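Local coordinates for HAT1-interacting factor 1 (Saccharomyces cerevisiae, PDB 4NQ0), which acts as a histone chaperone of the nuclear HAT-B complex, binding histones H3 and H4 and taking part in chromatin assembly and telomere silencing, at residues E62-F67 with S192-Y197; K36-A41 with V71-V76; D201-A206 with G243-E248. All coordinates share one frame; numbering follows the deposited sequence.

Contact 1 of 3, residues E62-F67 with S192-Y197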
ATOM      1  N   GLU A  62      -0.318 -12.972   2.969  1.00 29.88           N
ATOM      2  CA  GLU A  62      -1.081 -12.428   4.097  1.00 30.56           C
ATOM      3  C   GLU A  62      -0.346 -12.478   5.433  1.00 29.70           C
ATOM      4  O   GLU A  62      -0.590 -11.641   6.289  1.00 29.78           O
ATOM      5  CB  GLU A  62      -2.404 -13.160   4.257  1.00 32.27           C
ATOM      6  CG  GLU A  62      -3.348 -13.007   3.107  1.00 35.32           C
ATOM      7  CD  GLU A  62      -4.437 -12.027   3.420  1.00 41.19           C
ATOM      8  OE1 GLU A  62      -5.544 -12.491   3.781  1.00 45.48           O
ATOM      9  OE2 GLU A  62      -4.175 -10.798   3.342  1.00 44.75           O
ATOM     10  N   LEU A  63       0.542 -13.458   5.625  1.00 29.22           N
ATOM     11  CA  LEU A  63       1.360 -13.499   6.833  1.00 28.36           C
ATOM     12  C   LEU A  63       2.212 -12.240   6.945  1.00 28.33           C
ATOM     13  O   LEU A  63       2.384 -11.696   8.032  1.00 28.06           O
ATOM     14  CB  LEU A  63       2.255 -14.740   6.871  1.00 28.38           C
ATOM     15  CG  LEU A  63       1.522 -16.072   7.100  1.00 27.77           C
ATOM     16  CD1 LEU A  63       2.414 -17.232   6.748  1.00 27.38           C
ATOM     17  CD2 LEU A  63       1.024 -16.196   8.531  1.00 25.16           C
ATOM     18  N   PHE A  64       2.726 -11.775   5.813  1.00 27.87           N
ATOM     19  CA  PHE A  64       3.544 -10.567   5.781  1.00 27.94           C
ATOM     20  C   PHE A  64       2.697  -9.307   5.917  1.00 27.89           C
ATOM     21  O   PHE A  64       3.037  -8.395   6.683  1.00 27.66           O
ATOM     22  CB  PHE A  64       4.390 -10.558   4.500  1.00 28.13           C
ATOM     23  CG  PHE A  64       5.492 -11.585   4.503  1.00 27.71           C
ATOM     24  CD1 PHE A  64       6.766 -11.248   4.942  1.00 28.89           C
ATOM     25  CD2 PHE A  64       5.253 -12.892   4.090  1.00 27.86           C
ATOM     26  CE1 PHE A  64       7.793 -12.193   4.956  1.00 28.30           C
ATOM     27  CE2 PHE A  64       6.270 -13.837   4.110  1.00 27.92           C
ATOM     28  CZ  PHE A  64       7.535 -13.490   4.536  1.00 27.46           C
ATOM     29  N   THR A  65       1.560  -9.271   5.227  1.00 28.11           N
ATOM     30  CA  THR A  65       0.716  -8.062   5.244  1.00 28.40           C
ATOM     31  C   THR A  65       0.021  -7.840   6.586  1.00 28.65           C
ATOM     32  O   THR A  65      -0.010  -6.713   7.099  1.00 28.57           O
ATOM     33  CB  THR A  65      -0.305  -8.055   4.095  1.00 28.67           C
ATOM     34  OG1 THR A  65      -1.244  -9.125   4.266  1.00 29.88           O
ATOM     35  CG2 THR A  65       0.416  -8.214   2.761  1.00 27.29           C
ATOM     36  N   ILE A  66      -0.500  -8.910   7.176  1.00 28.98           N
ATOM     37  CA  ILE A  66      -1.053  -8.841   8.532  1.00 29.56           C
ATOM     38  C   ILE A  66       0.030  -8.457   9.542  1.00 29.53           C
ATOM     39  O   ILE A  66      -0.182  -7.573  10.381  1.00 29.74           O
ATOM     40  CB  ILE A  66      -1.730 -10.173   8.938  1.00 30.29           C
ATOM     41  CG1 ILE A  66      -2.951 -10.431   8.044  1.00 30.62           C
ATOM     42  CG2 ILE A  66      -2.159 -10.139  10.399  1.00 30.92           C
ATOM     43  CD1 ILE A  66      -3.413 -11.850   8.051  1.00 31.46           C
ATOM     44  N   PHE A  67       1.198  -9.098   9.442  1.00 29.55           N
ATOM     45  CA  PHE A  67       2.333  -8.806  10.325  1.00 29.80           C
ATOM     46  C   PHE A  67       2.677  -7.311  10.226  1.00 30.41           C
ATOM     47  O   PHE A  67       2.854  -6.633  11.242  1.00 31.09           O
ATOM     48  CB  PHE A  67       3.535  -9.680   9.915  1.00 29.42           C
ATOM     49  CG  PHE A  67       4.649  -9.820  10.955  1.00 28.75           C
ATOM     50  CD1 PHE A  67       4.739  -9.014  12.092  1.00 29.24           C
ATOM     51  CD2 PHE A  67       5.655 -10.753  10.737  1.00 26.86           C
ATOM     52  CE1 PHE A  67       5.797  -9.171  12.987  1.00 28.77           C
ATOM     53  CE2 PHE A  67       6.708 -10.913  11.628  1.00 27.78           C
ATOM     54  CZ  PHE A  67       6.776 -10.124  12.752  1.00 28.81           C
ATOM     55  N   SER A 192      14.089 -16.904   8.150  1.00 35.13           N
ATOM     56  CA  SER A 192      14.080 -17.058   9.601  1.00 35.33           C
ATOM     57  C   SER A 192      14.460 -15.771  10.315  1.00 35.22           C
ATOM     58  O   SER A 192      14.821 -14.773   9.683  1.00 35.48           O
ATOM     59  CB  SER A 192      15.010 -18.214  10.021  1.00 36.34           C
ATOM     60  OG  SER A 192      16.356 -17.969   9.646  1.00 37.52           O
ATOM     61  N   GLY A 193      14.351 -15.790  11.638  1.00 35.11           N
ATOM     62  CA  GLY A 193      14.655 -14.619  12.459  1.00 35.01           C
ATOM     63  C   GLY A 193      13.621 -13.507  12.393  1.00 34.31           C
ATOM     64  O   GLY A 193      13.961 -12.334  12.544  1.00 33.63           O
ATOM     65  N   PHE A 194      12.352 -13.872  12.213  1.00 33.67           N
ATOM     66  CA  PHE A 194      11.258 -12.885  12.121  1.00 33.46           C
ATOM     67  C   PHE A 194      10.981 -12.098  13.399  1.00 34.40           C
ATOM     68  O   PHE A 194      10.231 -11.130  13.361  1.00 33.66           O
ATOM     69  CB  PHE A 194       9.963 -13.542  11.633  1.00 32.81           C
ATOM     70  CG  PHE A 194      10.003 -13.938  10.187  1.00 32.00           C
ATOM     71  CD1 PHE A 194       9.572 -13.061   9.204  1.00 31.11           C
ATOM     72  CD2 PHE A 194      10.499 -15.173   9.807  1.00 32.74           C
ATOM     73  CE1 PHE A 194       9.615 -13.412   7.880  1.00 31.16           C
ATOM     74  CE2 PHE A 194      10.538 -15.540   8.465  1.00 32.45           C
ATOM     75  CZ  PHE A 194      10.095 -14.653   7.504  1.00 31.94           C
ATOM     76  N   HIS A 195      11.583 -12.508  14.517  1.00 35.56           N
ATOM     77  CA  HIS A 195      11.525 -11.733  15.748  1.00 37.28           C
ATOM     78  C   HIS A 195      12.183 -10.354  15.582  1.00 37.58           C
ATOM     79  O   HIS A 195      11.934  -9.452  16.371  1.00 37.89           O
ATOM     80  CB  HIS A 195      12.193 -12.495  16.909  1.00 38.36           C
ATOM     81  CG  HIS A 195      13.691 -12.365  16.947  1.00 41.47           C
ATOM     82  ND1 HIS A 195      14.542 -13.290  16.372  1.00 44.75           N
ATOM     83  CD2 HIS A 195      14.487 -11.411  17.491  1.00 44.12           C
ATOM     84  CE1 HIS A 195      15.797 -12.911  16.564  1.00 46.36           C
ATOM     85  NE2 HIS A 195      15.791 -11.770  17.234  1.00 46.49           N
ATOM     86  N   ILE A 196      13.039 -10.213  14.569  1.00 38.04           N
ATOM     87  CA  ILE A 196      13.723  -8.946  14.272  1.00 38.65           C
ATOM     88  C   ILE A 196      12.745  -7.789  14.037  1.00 38.26           C
ATOM     89  O   ILE A 196      13.078  -6.636  14.308  1.00 38.75           O
ATOM     90  CB  ILE A 196      14.668  -9.091  13.034  1.00 38.54           C
ATOM     91  CG1 ILE A 196      15.624  -7.895  12.930  1.00 40.01           C
ATOM     92  CG2 ILE A 196      13.868  -9.237  11.747  1.00 38.10           C
ATOM     93  N   TYR A 197      11.536  -8.102  13.571  1.00 37.55           N
ATOM     94  CA  TYR A 197      10.538  -7.075  13.240  1.00 37.28           C
ATOM     95  C   TYR A 197       9.794  -6.501  14.452  1.00 38.44           C
ATOM     96  O   TYR A 197       8.973  -5.589  14.304  1.00 38.10           O
ATOM     97  CB  TYR A 197       9.558  -7.607  12.190  1.00 36.50           C
ATOM     98  CG  TYR A 197      10.242  -7.982  10.885  1.00 34.63           C
ATOM     99  CD1 TYR A 197      10.912  -7.025  10.136  1.00 34.25           C
ATOM    100  CD2 TYR A 197      10.222  -9.281  10.407  1.00 34.25           C
ATOM    101  CE1 TYR A 197      11.561  -7.353   8.957  1.00 34.03           C
ATOM    102  CE2 TYR A 197      10.857  -9.621   9.222  1.00 33.69           C
ATOM    103  CZ  TYR A 197      11.516  -8.654   8.497  1.00 33.61           C
ATOM    104  OH  TYR A 197      12.152  -8.966   7.325  1.00 33.55           O
TER

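Contact 2 of 3, residues K36-A41 with V71-V76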
ATOM      1  N   LYS A  36      -8.257  -5.775  16.868  1.00 45.62           N
ATOM      2  CA  LYS A  36      -7.279  -4.769  17.315  1.00 45.38           C
ATOM      3  C   LYS A  36      -6.264  -5.332  18.324  1.00 45.32           C
ATOM      4  O   LYS A  36      -5.675  -4.580  19.100  1.00 45.47           O
ATOM      5  CB  LYS A  36      -7.953  -3.513  17.913  1.00 46.45           C
ATOM      6  CG  LYS A  36      -9.229  -3.011  17.213  1.00 47.08           C
ATOM      7  CD  LYS A  36      -8.986  -2.615  15.767  1.00 46.44           C
ATOM      8  N   LYS A  37      -6.048  -6.646  18.308  1.00 44.81           N
ATOM      9  CA  LYS A  37      -5.044  -7.266  19.172  1.00 44.81           C
ATOM     10  C   LYS A  37      -3.740  -7.398  18.388  1.00 43.29           C
ATOM     11  O   LYS A  37      -3.399  -8.468  17.869  1.00 42.74           O
ATOM     12  CB  LYS A  37      -5.539  -8.620  19.677  1.00 45.52           C
ATOM     13  CG  LYS A  37      -6.639  -8.517  20.717  1.00 47.47           C
ATOM     14  CD  LYS A  37      -7.411  -9.834  20.833  1.00 49.56           C
ATOM     15  CE  LYS A  37      -8.098  -9.977  22.184  1.00 51.55           C
ATOM     16  NZ  LYS A  37      -8.937 -11.211  22.221  1.00 53.42           N
ATOM     17  N   PHE A  38      -3.010  -6.290  18.329  1.00 42.62           N
ATOM     18  CA  PHE A  38      -1.928  -6.099  17.356  1.00 41.06           C
ATOM     19  C   PHE A  38      -0.660  -6.880  17.667  1.00 40.23           C
ATOM     20  O   PHE A  38      -0.086  -7.508  16.783  1.00 39.48           O
ATOM     21  CB  PHE A  38      -1.582  -4.619  17.251  1.00 41.14           C
ATOM     22  CG  PHE A  38      -2.725  -3.758  16.792  1.00 41.43           C
ATOM     23  CD1 PHE A  38      -3.380  -4.033  15.597  1.00 40.73           C
ATOM     24  CD2 PHE A  38      -3.135  -2.664  17.540  1.00 41.96           C
ATOM     25  CE1 PHE A  38      -4.434  -3.240  15.159  1.00 40.63           C
ATOM     26  CE2 PHE A  38      -4.191  -1.865  17.107  1.00 42.04           C
ATOM     27  CZ  PHE A  38      -4.837  -2.157  15.911  1.00 41.82           C
ATOM     28  N   LEU A  39      -0.208  -6.815  18.910  1.00 40.35           N
ATOM     29  CA  LEU A  39       0.944  -7.591  19.336  1.00 39.98           C
ATOM     30  C   LEU A  39       0.661  -9.072  19.095  1.00 39.63           C
ATOM     31  O   LEU A  39       1.522  -9.809  18.613  1.00 39.29           O
ATOM     32  CB  LEU A  39       1.249  -7.328  20.809  1.00 40.87           C
ATOM     33  CG  LEU A  39       2.348  -8.159  21.480  1.00 40.50           C
ATOM     34  CD1 LEU A  39       3.692  -7.970  20.790  1.00 39.15           C
ATOM     35  CD2 LEU A  39       2.437  -7.803  22.962  1.00 40.31           C
ATOM     36  N   GLU A  40      -0.567  -9.480  19.396  1.00 39.66           N
ATOM     37  CA  GLU A  40      -0.974 -10.869  19.316  1.00 39.56           C
ATOM     38  C   GLU A  40      -1.070 -11.376  17.868  1.00 37.87           C
ATOM     39  O   GLU A  40      -0.673 -12.498  17.580  1.00 36.72           O
ATOM     40  CB  GLU A  40      -2.303 -11.065  20.045  1.00 40.97           C
ATOM     41  CG  GLU A  40      -2.235 -10.827  21.569  1.00 44.26           C
ATOM     42  CD  GLU A  40      -2.549  -9.380  22.007  1.00 47.69           C
ATOM     43  OE1 GLU A  40      -2.553  -8.440  21.162  1.00 47.06           O
ATOM     44  OE2 GLU A  40      -2.790  -9.187  23.224  1.00 50.65           O
ATOM     45  N   ALA A  41      -1.596 -10.545  16.970  1.00 37.04           N
ATOM     46  CA  ALA A  41      -1.654 -10.873  15.533  1.00 35.72           C
ATOM     47  C   ALA A  41      -0.243 -10.937  14.939  1.00 34.78           C
ATOM     48  O   ALA A  41       0.070 -11.838  14.163  1.00 33.70           O
ATOM     49  CB  ALA A  41      -2.509  -9.857  14.783  1.00 35.34           C
ATOM     50  N   VAL A  71       2.326  -4.523  13.308  1.00 39.19           N
ATOM     51  CA  VAL A  71       3.474  -3.819  13.851  1.00 40.31           C
ATOM     52  C   VAL A  71       3.364  -2.307  13.619  1.00 41.46           C
ATOM     53  O   VAL A  71       3.741  -1.516  14.477  1.00 42.08           O
ATOM     54  CB  VAL A  71       4.788  -4.384  13.270  1.00 40.15           C
ATOM     55  CG1 VAL A  71       5.966  -3.576  13.733  1.00 40.47           C
ATOM     56  CG2 VAL A  71       4.955  -5.847  13.683  1.00 39.31           C
ATOM     57  N   TYR A  72       2.833  -1.908  12.471  1.00 42.16           N
ATOM     58  CA  TYR A  72       2.567  -0.494  12.215  1.00 43.49           C
ATOM     59  C   TYR A  72       1.660   0.081  13.306  1.00 45.16           C
ATOM     60  O   TYR A  72       1.975   1.102  13.916  1.00 45.70           O
ATOM     61  CB  TYR A  72       1.927  -0.305  10.831  1.00 42.96           C
ATOM     62  CG  TYR A  72       1.323   1.065  10.597  1.00 44.22           C
ATOM     63  CD1 TYR A  72       2.083   2.217  10.754  1.00 45.52           C
ATOM     64  CD2 TYR A  72      -0.005   1.207  10.200  1.00 45.52           C
ATOM     65  CE1 TYR A  72       1.536   3.475  10.530  1.00 47.20           C
ATOM     66  CE2 TYR A  72      -0.559   2.456   9.974  1.00 46.57           C
ATOM     67  CZ  TYR A  72       0.217   3.587  10.139  1.00 47.36           C
ATOM     68  OH  TYR A  72      -0.328   4.834   9.921  1.00 49.38           O
ATOM     69  N   ASN A  73       0.543  -0.593  13.552  1.00 46.40           N
ATOM     70  CA  ASN A  73      -0.425  -0.135  14.552  1.00 48.33           C
ATOM     71  C   ASN A  73       0.093  -0.140  15.990  1.00 50.06           C
ATOM     72  O   ASN A  73      -0.396   0.625  16.825  1.00 51.09           O
ATOM     73  CB  ASN A  73      -1.718  -0.936  14.443  1.00 48.31           C
ATOM     74  CG  ASN A  73      -2.693  -0.312  13.477  1.00 48.91           C
ATOM     75  OD1 ASN A  73      -3.210   0.775  13.735  1.00 50.58           O
ATOM     76  ND2 ASN A  73      -2.950  -0.985  12.355  1.00 47.95           N
ATOM     77  N   MET A  74       1.072  -1.001  16.268  1.00 51.20           N
ATOM     78  CA  MET A  74       1.761  -1.012  17.554  1.00 52.85           C
ATOM     79  C   MET A  74       2.530   0.288  17.741  1.00 54.23           C
ATOM     80  O   MET A  74       2.560   0.848  18.840  1.00 55.45           O
ATOM     81  CB  MET A  74       2.737  -2.198  17.658  1.00 52.63           C
ATOM     82  CG  MET A  74       2.098  -3.542  18.005  1.00 52.57           C
ATOM     83  SD  MET A  74       3.226  -4.946  17.762  1.00 52.46           S
ATOM     84  CE  MET A  74       4.555  -4.532  18.896  1.00 52.50           C
ATOM     85  N   GLU A  75       3.164   0.762  16.671  1.00 54.56           N
ATOM     86  CA  GLU A  75       3.955   1.986  16.741  1.00 55.72           C
ATOM     87  C   GLU A  75       3.041   3.199  16.882  1.00 56.99           C
ATOM     88  O   GLU A  75       3.320   4.094  17.682  1.00 57.87           O
ATOM     89  CB  GLU A  75       4.854   2.123  15.511  1.00 54.95           C
ATOM     90  CG  GLU A  75       5.839   3.296  15.567  1.00 55.63           C
ATOM     91  CD  GLU A  75       6.779   3.248  16.768  1.00 57.30           C
ATOM     92  OE1 GLU A  75       7.201   2.145  17.177  1.00 56.22           O
ATOM     93  OE2 GLU A  75       7.107   4.328  17.300  1.00 59.55           O
ATOM     94  N   VAL A  76       1.953   3.222  16.111  1.00 57.49           N
ATOM     95  CA  VAL A  76       0.946   4.276  16.227  1.00 58.84           C
ATOM     96  C   VAL A  76       0.499   4.391  17.684  1.00 60.85           C
ATOM     97  O   VAL A  76       0.542   5.476  18.269  1.00 62.04           O
ATOM     98  CB  VAL A  76      -0.282   4.016  15.308  1.00 58.17           C
ATOM     99  CG1 VAL A  76      -1.439   4.929  15.679  1.00 58.72           C
ATOM    100  CG2 VAL A  76       0.088   4.210  13.846  1.00 57.11           C
TER

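Contact 3 of 3, residues D201-A206 with G243-E248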
ATOM      1  N   ASP A 201      13.204  -0.000  14.614  1.00 45.02           N
ATOM      2  CA  ASP A 201      12.238   0.886  13.980  1.00 43.96           C
ATOM      3  C   ASP A 201      11.100   0.067  13.382  1.00 42.19           C
ATOM      4  O   ASP A 201      11.278  -0.605  12.372  1.00 40.90           O
ATOM      5  CB  ASP A 201      12.947   1.718  12.905  1.00 44.27           C
ATOM      6  CG  ASP A 201      12.048   2.753  12.280  1.00 45.00           C
ATOM      7  OD1 ASP A 201      10.923   2.407  11.869  1.00 46.21           O
ATOM      8  OD2 ASP A 201      12.473   3.923  12.186  1.00 47.90           O
ATOM      9  N   LEU A 202       9.931   0.144  14.012  1.00 41.58           N
ATOM     10  CA  LEU A 202       8.766  -0.642  13.612  1.00 40.62           C
ATOM     11  C   LEU A 202       8.193  -0.199  12.259  1.00 39.52           C
ATOM     12  O   LEU A 202       7.738  -1.033  11.478  1.00 38.10           O
ATOM     13  CB  LEU A 202       7.685  -0.590  14.697  1.00 41.04           C
ATOM     14  CG  LEU A 202       8.078  -1.209  16.051  1.00 42.23           C
ATOM     15  CD1 LEU A 202       6.991  -1.010  17.085  1.00 42.76           C
ATOM     16  CD2 LEU A 202       8.397  -2.689  15.897  1.00 41.51           C
ATOM     17  N   TYR A 203       8.217   1.103  11.984  1.00 39.25           N
ATOM     18  CA  TYR A 203       7.824   1.603  10.660  1.00 38.59           C
ATOM     19  C   TYR A 203       8.683   0.950   9.580  1.00 37.29           C
ATOM     20  O   TYR A 203       8.161   0.408   8.603  1.00 36.63           O
ATOM     21  CB  TYR A 203       7.954   3.135  10.567  1.00 39.53           C
ATOM     22  CG  TYR A 203       6.979   3.924  11.420  1.00 41.35           C
ATOM     23  CD1 TYR A 203       5.628   3.597  11.454  1.00 44.15           C
ATOM     24  CD2 TYR A 203       7.404   5.016  12.175  1.00 44.40           C
ATOM     25  CE1 TYR A 203       4.724   4.328  12.227  1.00 45.64           C
ATOM     26  CE2 TYR A 203       6.508   5.750  12.953  1.00 45.72           C
ATOM     27  CZ  TYR A 203       5.172   5.402  12.967  1.00 46.18           C
ATOM     28  OH  TYR A 203       4.276   6.110  13.729  1.00 49.45           O
ATOM     29  N   GLU A 204       9.997   0.988   9.776  1.00 36.59           N
ATOM     30  CA  GLU A 204      10.929   0.382   8.850  1.00 35.88           C
ATOM     31  C   GLU A 204      10.611  -1.099   8.702  1.00 34.47           C
ATOM     32  O   GLU A 204      10.570  -1.628   7.589  1.00 33.02           O
ATOM     33  CB  GLU A 204      12.363   0.569   9.352  1.00 37.14           C
ATOM     34  CG  GLU A 204      13.448  -0.002   8.433  1.00 38.25           C
ATOM     35  CD  GLU A 204      14.843   0.019   9.046  1.00 41.22           C
ATOM     36  OE1 GLU A 204      14.980   0.215  10.273  1.00 45.24           O
ATOM     37  OE2 GLU A 204      15.816  -0.172   8.295  1.00 42.38           O
ATOM     38  N   ASN A 205      10.377  -1.757   9.837  1.00 33.95           N
ATOM     39  CA  ASN A 205      10.052  -3.190   9.865  1.00 32.66           C
ATOM     40  C   ASN A 205       8.805  -3.526   9.053  1.00 31.22           C
ATOM     41  O   ASN A 205       8.817  -4.445   8.239  1.00 29.97           O
ATOM     42  CB  ASN A 205       9.885  -3.667  11.310  1.00 33.23           C
ATOM     43  CG  ASN A 205      11.182  -3.557  12.120  1.00 34.19           C
ATOM     44  OD1 ASN A 205      12.254  -3.295  11.574  1.00 33.34           O
ATOM     45  ND2 ASN A 205      11.078  -3.753  13.422  1.00 33.21           N
ATOM     46  N   ALA A 206       7.736  -2.772   9.277  1.00 30.72           N
ATOM     47  CA  ALA A 206       6.474  -2.989   8.553  1.00 29.79           C
ATOM     48  C   ALA A 206       6.675  -2.867   7.032  1.00 29.20           C
ATOM     49  O   ALA A 206       6.182  -3.694   6.247  1.00 28.23           O
ATOM     50  CB  ALA A 206       5.437  -2.013   9.032  1.00 29.60           C
ATOM     51  N   GLY A 243       2.325   3.392   1.528  1.00 27.52           N
ATOM     52  CA  GLY A 243       2.165   4.836   1.535  1.00 28.28           C
ATOM     53  C   GLY A 243       1.679   5.365   2.867  1.00 29.14           C
ATOM     54  O   GLY A 243       2.239   6.329   3.399  1.00 29.35           O
ATOM     55  N   ASP A 244       0.643   4.732   3.415  1.00 29.72           N
ATOM     56  CA  ASP A 244       0.087   5.145   4.705  1.00 30.54           C
ATOM     57  C   ASP A 244       1.170   5.138   5.772  1.00 31.21           C
ATOM     58  O   ASP A 244       1.319   6.100   6.515  1.00 32.10           O
ATOM     59  CB  ASP A 244      -1.046   4.221   5.145  1.00 30.79           C
ATOM     60  CG  ASP A 244      -2.297   4.340   4.282  1.00 31.12           C
ATOM     61  OD1 ASP A 244      -3.145   3.433   4.401  1.00 31.09           O
ATOM     62  OD2 ASP A 244      -2.455   5.323   3.512  1.00 30.12           O
ATOM     63  N   ILE A 245       1.938   4.058   5.841  1.00 31.63           N
ATOM     64  CA  ILE A 245       3.019   3.951   6.836  1.00 32.27           C
ATOM     65  C   ILE A 245       4.078   5.039   6.634  1.00 33.01           C
ATOM     66  O   ILE A 245       4.491   5.710   7.582  1.00 32.95           O
ATOM     67  CB  ILE A 245       3.699   2.573   6.783  1.00 32.06           C
ATOM     68  CG1 ILE A 245       2.732   1.479   7.232  1.00 32.16           C
ATOM     69  CG2 ILE A 245       4.958   2.551   7.667  1.00 31.88           C
ATOM     70  CD1 ILE A 245       3.220   0.071   6.939  1.00 32.52           C
ATOM     71  N   GLU A 246       4.506   5.217   5.390  1.00 33.44           N
ATOM     72  CA  GLU A 246       5.515   6.228   5.077  1.00 34.22           C
ATOM     73  C   GLU A 246       5.003   7.628   5.405  1.00 35.58           C
ATOM     74  O   GLU A 246       5.742   8.437   5.940  1.00 36.23           O
ATOM     75  CB  GLU A 246       5.946   6.124   3.614  1.00 33.37           C
ATOM     76  CG  GLU A 246       6.723   4.856   3.317  1.00 32.90           C
ATOM     77  CD  GLU A 246       6.881   4.566   1.843  1.00 32.37           C
ATOM     78  OE1 GLU A 246       5.947   4.849   1.051  1.00 31.63           O
ATOM     79  OE2 GLU A 246       7.952   4.045   1.472  1.00 33.73           O
ATOM     80  N   ARG A 247       3.738   7.897   5.105  1.00 36.92           N
ATOM     81  CA  ARG A 247       3.097   9.157   5.498  1.00 38.97           C
ATOM     82  C   ARG A 247       3.144   9.346   7.019  1.00 40.17           C
ATOM     83  O   ARG A 247       3.555  10.399   7.519  1.00 40.83           O
ATOM     84  CB  ARG A 247       1.644   9.195   5.008  1.00 39.22           C
ATOM     85  CG  ARG A 247       0.955  10.544   5.189  1.00 41.66           C
ATOM     86  CD  ARG A 247      -0.467  10.558   4.651  1.00 44.78           C
ATOM     87  NE  ARG A 247      -1.309   9.513   5.246  1.00 47.75           N
ATOM     88  CZ  ARG A 247      -2.632   9.426   5.097  1.00 48.99           C
ATOM     89  NH1 ARG A 247      -3.292   8.425   5.678  1.00 49.81           N
ATOM     90  NH2 ARG A 247      -3.304  10.331   4.389  1.00 49.56           N
ATOM     91  N   GLU A 248       2.743   8.315   7.753  1.00 40.76           N
ATOM     92  CA  GLU A 248       2.811   8.350   9.210  1.00 41.63           C
ATOM     93  C   GLU A 248       4.241   8.588   9.693  1.00 42.01           C
ATOM     94  O   GLU A 248       4.457   9.293  10.680  1.00 42.87           O
ATOM     95  CB  GLU A 248       2.270   7.046   9.811  1.00 41.89           C
ATOM     96  CG  GLU A 248       2.079   7.086  11.327  1.00 43.64           C
ATOM     97  CD  GLU A 248       1.047   8.110  11.759  1.00 46.40           C
ATOM     98  OE1 GLU A 248       0.021   8.260  11.058  1.00 46.12           O
ATOM     99  OE2 GLU A 248       1.263   8.766  12.807  1.00 49.05           O
TER

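Contact 1 of 3, residues E62-F67 with S192-Y197
Four aromatic side chains, Phe64 and Phe67 from the helical segment 62-67 and Phe194 and Tyr197 from the segment 192-197, make up this buried contact. Two ring pairs carry it. The edge of Tyr197 is directed at the face of Phe67 in an offset edge-to-face arrangement, with planes at 87° and centroids 5.8 Å apart. Phe64 and Phe194 form an oblique pair, their planes at 67°; Phe64 CE1 comes in at the edge of the Phe194 ring, near its plane, and touches Phe194 CE1 at 3.7 Å.

Aliphatic and backbone atoms complete the packing. Phe67 holds its CG anti to the backbone N (chi1 -162°), which directs the ring toward the 3-10 segment 194-197; its CZ reaches Tyr197 CB at 3.8 Å. Phe194 O lies at the edge of the Phe67 ring, near its plane, 3.6 Å from Phe67 CZ.

No hydrogen bond crosses between the segments. The polar end of Tyr197 is held by Asp208, Gln212 and Arg190, and Phe194 N is bound by Asp50. The segment 192-197, within the predicted first TPR repeat, lays its aromatic side against helix 61-77, while Phe64 also packs on Leu209 and Leu216 of helix 202-218 and on Leu49 of helix 38-51.

Contact 2 of 3, residues K36-A41 with V71-V76
Segment 36-41 approaches helix 61-77 most closely at Phe38 and Met74, whose CA atoms are 6.3 Å apart; Lys36, with positive phi, closes the preceding helix in a Schellman motif, and Lys37 is the N-cap residue of the next.

The ring of Phe38 carries one half of the contact. Asn73 CB sits almost exactly over its centre, 3.5 Å from the centroid and 4° off the ring normal, a CH-pi contact. The Asn73 amide continues this layer: its plane is only 9° from that of the ring, so the two flat groups are stacked, with Asn73 CG 3.7 Å from Phe38 CZ. On the opposite face of the ring, offset toward the rim, lies the carbonyl oxygen of Lys36, which leaves the phenyl group between a backbone oxygen from two residues earlier, in the connecting loop, and the asparagine of the facing helix. Asn73 ND2 also makes a weak hydrogen bond to Gln69 O, one turn back.

Met74 carries the other half. Its CG packs on Phe38 CB at 3.9 Å, and its SD lies 3.8 Å from Leu39 CA, alongside the start of the helix. A bend at the end of the methionine chain (chi3 60°) brings CE to Leu39 CD1 at 4.0 Å.

The contact joins the N-terminal end of helix 38-51 to the C-terminal half of helix 61-77 near the protein surface. Phe38 also touches Leu33 of helix 14-34, and Phe198, in the loop before helix 202-218, packs on both Leu39 and Met74.

Contact 3 of 3, residues D201-A206 with G243-E248
The phenol ring of Tyr203 leans across to helix 229-248 and is met obliquely by two side chains, Ile245 and Glu248. Ile245 CG2 lies 4.0 Å from Tyr203 CD1, whereas Glu248 CG, anti to its own backbone N, comes to 3.4 Å from Tyr203 OH. The carboxylate of Glu248 is turned 40° from the ring plane, and Glu248 OE2 stays 4.1 Å from Tyr203 OH, so the contact there is with the methylene carbon rather than the charge.

Helices 202-206 and 243-248 run nearly antiparallel, at 163° with axes 10.0 Å apart, and come from the predicted first and second TPR repeats, consistent with the packing of helices from successive repeats in a TPR array. Deeper in the interface Ile245 uses its other branch, CD1, against Ala206 CB at 3.7 Å.

Asp201 caps the start of helix 202-218: its OD1 accepts from Glu204 N at 2.7 Å, nearly straight at 173° but approached from above the carboxylate plane. Ile245 extends the apolar packing to Leu207 and Leu210 of helix 202-218, while Glu248 also touches Tyr72 of helix 61-77.

In the fold
Contact 1 is fully buried, contact 3 partly so, and contact 2 lies at the surface. None is held by hydrogen bonds between its segments, yet the packing differs: contact 1 is built from rings meeting rings, contact 2 from a ring stacked on an asparagine beside a methionine, and contact 3 from an isoleucine that meets both a tyrosine and an alanine, with a glutamate methylene at the phenol. Contacts 1 and 2 share helix 61-77, which meets the 192-197 segment near its start and helix 38-51 further along. A weak, probable hydrogen bond from Asn205 ND2 to Tyr197 O links contact 1 to contact 3, while Glu75 of segment 71-76 packs on Tyr203.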